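Local coordinates for protein interpain A (Prevotella intermedia, PDB 3BB7) that is probably a secreted cysteine peptidase of the C10 family, captured here as an inactive proenzyme fragment that still carries propeptide sequence, at residues A116-A120 with H267-I271. The protein carries 1 engineered substitution. Residues are numbered along the deposited sequence.
Sequences AVATA and HAFVI. Engineered in segment 116-120: Ala116 (natural residue Cys).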
ATOM      1  N   ALA A 116       5.680  -3.600  -4.660  1.00  9.62           N
ATOM      2  CA  ALA A 116       4.683  -3.100  -3.705  1.00  9.88           C
ATOM      3  C   ALA A 116       3.302  -3.039  -4.307  1.00  9.84           C
ATOM      4  O   ALA A 116       2.297  -3.263  -3.616  1.00  9.80           O
ATOM      5  CB  ALA A 116       5.076  -1.716  -3.211  1.00 10.78           C
ATOM      6  N   VAL A 117       3.220  -2.724  -5.602  1.00  9.69           N
ATOM      7  CA  VAL A 117       1.898  -2.650  -6.257  1.00 10.35           C
ATOM      8  C   VAL A 117       1.261  -4.024  -6.287  1.00  9.30           C
ATOM      9  O   VAL A 117       0.062  -4.159  -6.037  1.00 10.50           O
ATOM     10  CB  VAL A 117       2.009  -2.040  -7.692  1.00  9.97           C
ATOM     11  CG1 VAL A 117       0.713  -2.178  -8.466  1.00 12.29           C
ATOM     12  CG2 VAL A 117       2.408  -0.560  -7.565  1.00 11.45           C
ATOM     13  N   ALA A 118       2.058  -5.057  -6.576  1.00 10.08           N
ATOM     14  CA  ALA A 118       1.500  -6.413  -6.598  1.00  9.29           C
ATOM     15  C   ALA A 118       1.065  -6.850  -5.213  1.00  9.55           C
ATOM     16  O   ALA A 118      -0.005  -7.435  -5.059  1.00 10.25           O
ATOM     17  CB  ALA A 118       2.479  -7.382  -7.181  1.00  8.85           C
ATOM     18  N   THR A 119       1.852  -6.546  -4.179  1.00  9.15           N
ATOM     19  CA  THR A 119       1.503  -6.959  -2.825  1.00 10.22           C
ATOM     20  C   THR A 119       0.216  -6.249  -2.349  1.00  9.97           C
ATOM     21  O   THR A 119      -0.673  -6.886  -1.723  1.00  9.93           O
ATOM     22  CB  THR A 119       2.694  -6.705  -1.903  1.00 10.18           C
ATOM     23  OG1 THR A 119       3.758  -7.580  -2.299  1.00 10.90           O
ATOM     24  CG2 THR A 119       2.345  -6.936  -0.445  1.00 10.82           C
ATOM     25  N   ALA A 120       0.109  -4.948  -2.628  1.00  9.71           N
ATOM     26  CA  ALA A 120      -1.101  -4.220  -2.247  1.00  9.63           C
ATOM     27  C   ALA A 120      -2.323  -4.769  -3.013  1.00 10.43           C
ATOM     28  O   ALA A 120      -3.351  -5.064  -2.409  1.00 10.65           O
ATOM     29  CB  ALA A 120      -0.918  -2.725  -2.531  1.00  9.91           C
ATOM     30  N   HIS A 267       6.323   3.077  -4.184  1.00 15.69           N
ATOM     31  CA  HIS A 267       5.726   2.750  -2.916  1.00 14.76           C
ATOM     32  C   HIS A 267       4.274   2.433  -3.201  1.00 13.87           C
ATOM     33  O   HIS A 267       3.642   3.016  -4.095  1.00 14.07           O
ATOM     34  CB  HIS A 267       5.816   3.937  -1.935  1.00 14.50           C
ATOM     35  CG  HIS A 267       5.645   5.271  -2.588  1.00 15.79           C
ATOM     36  ND1 HIS A 267       4.478   6.005  -2.524  1.00 17.40           N
ATOM     37  CD2 HIS A 267       6.515   6.007  -3.318  1.00 16.33           C
ATOM     38  CE1 HIS A 267       4.627   7.121  -3.221  1.00 13.83           C
ATOM     39  NE2 HIS A 267       5.859   7.150  -3.702  1.00 17.49           N
ATOM     40  N   ALA A 268       3.715   1.513  -2.445  1.00 12.33           N
ATOM     41  CA  ALA A 268       2.286   1.240  -2.549  1.00 11.46           C
ATOM     42  C   ALA A 268       1.859   0.481  -1.323  1.00 11.63           C
ATOM     43  O   ALA A 268       2.655  -0.208  -0.686  1.00 11.78           O
ATOM     44  CB  ALA A 268       1.938   0.447  -3.851  1.00 11.24           C
ATOM     45  N   PHE A 269       0.589   0.630  -0.981  1.00 10.83           N
ATOM     46  CA  PHE A 269       0.077   0.086   0.242  1.00 10.95           C
ATOM     47  C   PHE A 269      -1.427   0.056   0.111  1.00 10.70           C
ATOM     48  O   PHE A 269      -1.982   0.504  -0.913  1.00 11.45           O
ATOM     49  CB  PHE A 269       0.551   0.904   1.466  1.00 11.48           C
ATOM     50  CG  PHE A 269       0.325   2.406   1.364  1.00 11.20           C
ATOM     51  CD1 PHE A 269      -0.876   3.001   1.797  1.00 12.04           C
ATOM     52  CD2 PHE A 269       1.332   3.231   0.880  1.00 14.22           C
ATOM     53  CE1 PHE A 269      -1.051   4.391   1.739  1.00 14.44           C
ATOM     54  CE2 PHE A 269       1.152   4.632   0.831  1.00 15.53           C
ATOM     55  CZ  PHE A 269      -0.036   5.186   1.238  1.00 13.82           C
ATOM     56  N   VAL A 270      -2.084  -0.469   1.138  1.00 10.70           N
ATOM     57  CA  VAL A 270      -3.540  -0.523   1.155  1.00 11.12           C
ATOM     58  C   VAL A 270      -4.077   0.383   2.261  1.00 11.05           C
ATOM     59  O   VAL A 270      -3.583   0.327   3.409  1.00 12.34           O
ATOM     60  CB  VAL A 270      -4.090  -1.966   1.340  1.00 10.64           C
ATOM     61  CG1 VAL A 270      -5.619  -1.983   1.298  1.00 11.25           C
ATOM     62  CG2 VAL A 270      -3.478  -2.872   0.281  1.00 13.07           C
ATOM     63  N   ILE A 271      -5.074   1.208   1.924  1.00 11.52           N
ATOM     64  CA  ILE A 271      -5.855   1.895   2.978  1.00 11.20           C
ATOM     65  C   ILE A 271      -7.058   1.030   3.238  1.00 11.28           C
ATOM     66  O   ILE A 271      -7.892   0.794   2.339  1.00 11.52           O
ATOM     67  CB  ILE A 271      -6.311   3.317   2.571  1.00 12.54           C
ATOM     68  CG1 ILE A 271      -5.072   4.226   2.380  1.00 14.58           C
ATOM     69  CG2 ILE A 271      -7.346   3.888   3.609  1.00 12.71           C
ATOM     70  CD1 ILE A 271      -5.438   5.561   1.752  1.00 16.73           C
TER
HETATM   71  O   HOH W   1       2.432  -2.963  -0.736  1.00  8.77           O
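Ala268 is the central bump of this interface. Its CB projects from strand 267-271 into a shallow hollow on helix 116-120, lined by Ala116 CB (3.9 Å from Ala268 CB), Val117 CG2 (also 3.9 Å from Ala268 CB) and Ala120 CB (4.5 Å from Ala268 CB). One turn along the helix the fit reverses: Ala120 CB settles into a notch of the strand, 3.8 Å from Phe269 O and 3.8 Å from Val270 CG2. With methyl groups at most of these points, the segment axes approach to 6.7 Å and run almost parallel, at 12°. The start of helix 116-128 packed against a strand of the antiparallel sheet is the papain-like arrangement of clan CA, pairing the predicted nucleophile position, Ala116 (engineered from Cys), with the predicted proton acceptor His267. The backbones lie close, with Ala116 CA 5.1 Å from Ala268 CA, and Ala116 CB lies 3.6 Å from Ala268 N, but the imidazole is far from the Ala116 methyl: the CA-to-CB bond of His267 points away from the helix, and His267 ND1 is 7.8 Å from Ala116 CB. His267 NE2 instead hydrogen-bonds Glu310 while its ring stacks on Trp53 of helix 49-68, geometry consistent with a latent zymogen. Beside the methyl contacts, a gap between the backbones holds water 1, at 2.9 Å from Ala116 O and 2.8 Å from Ala268 O.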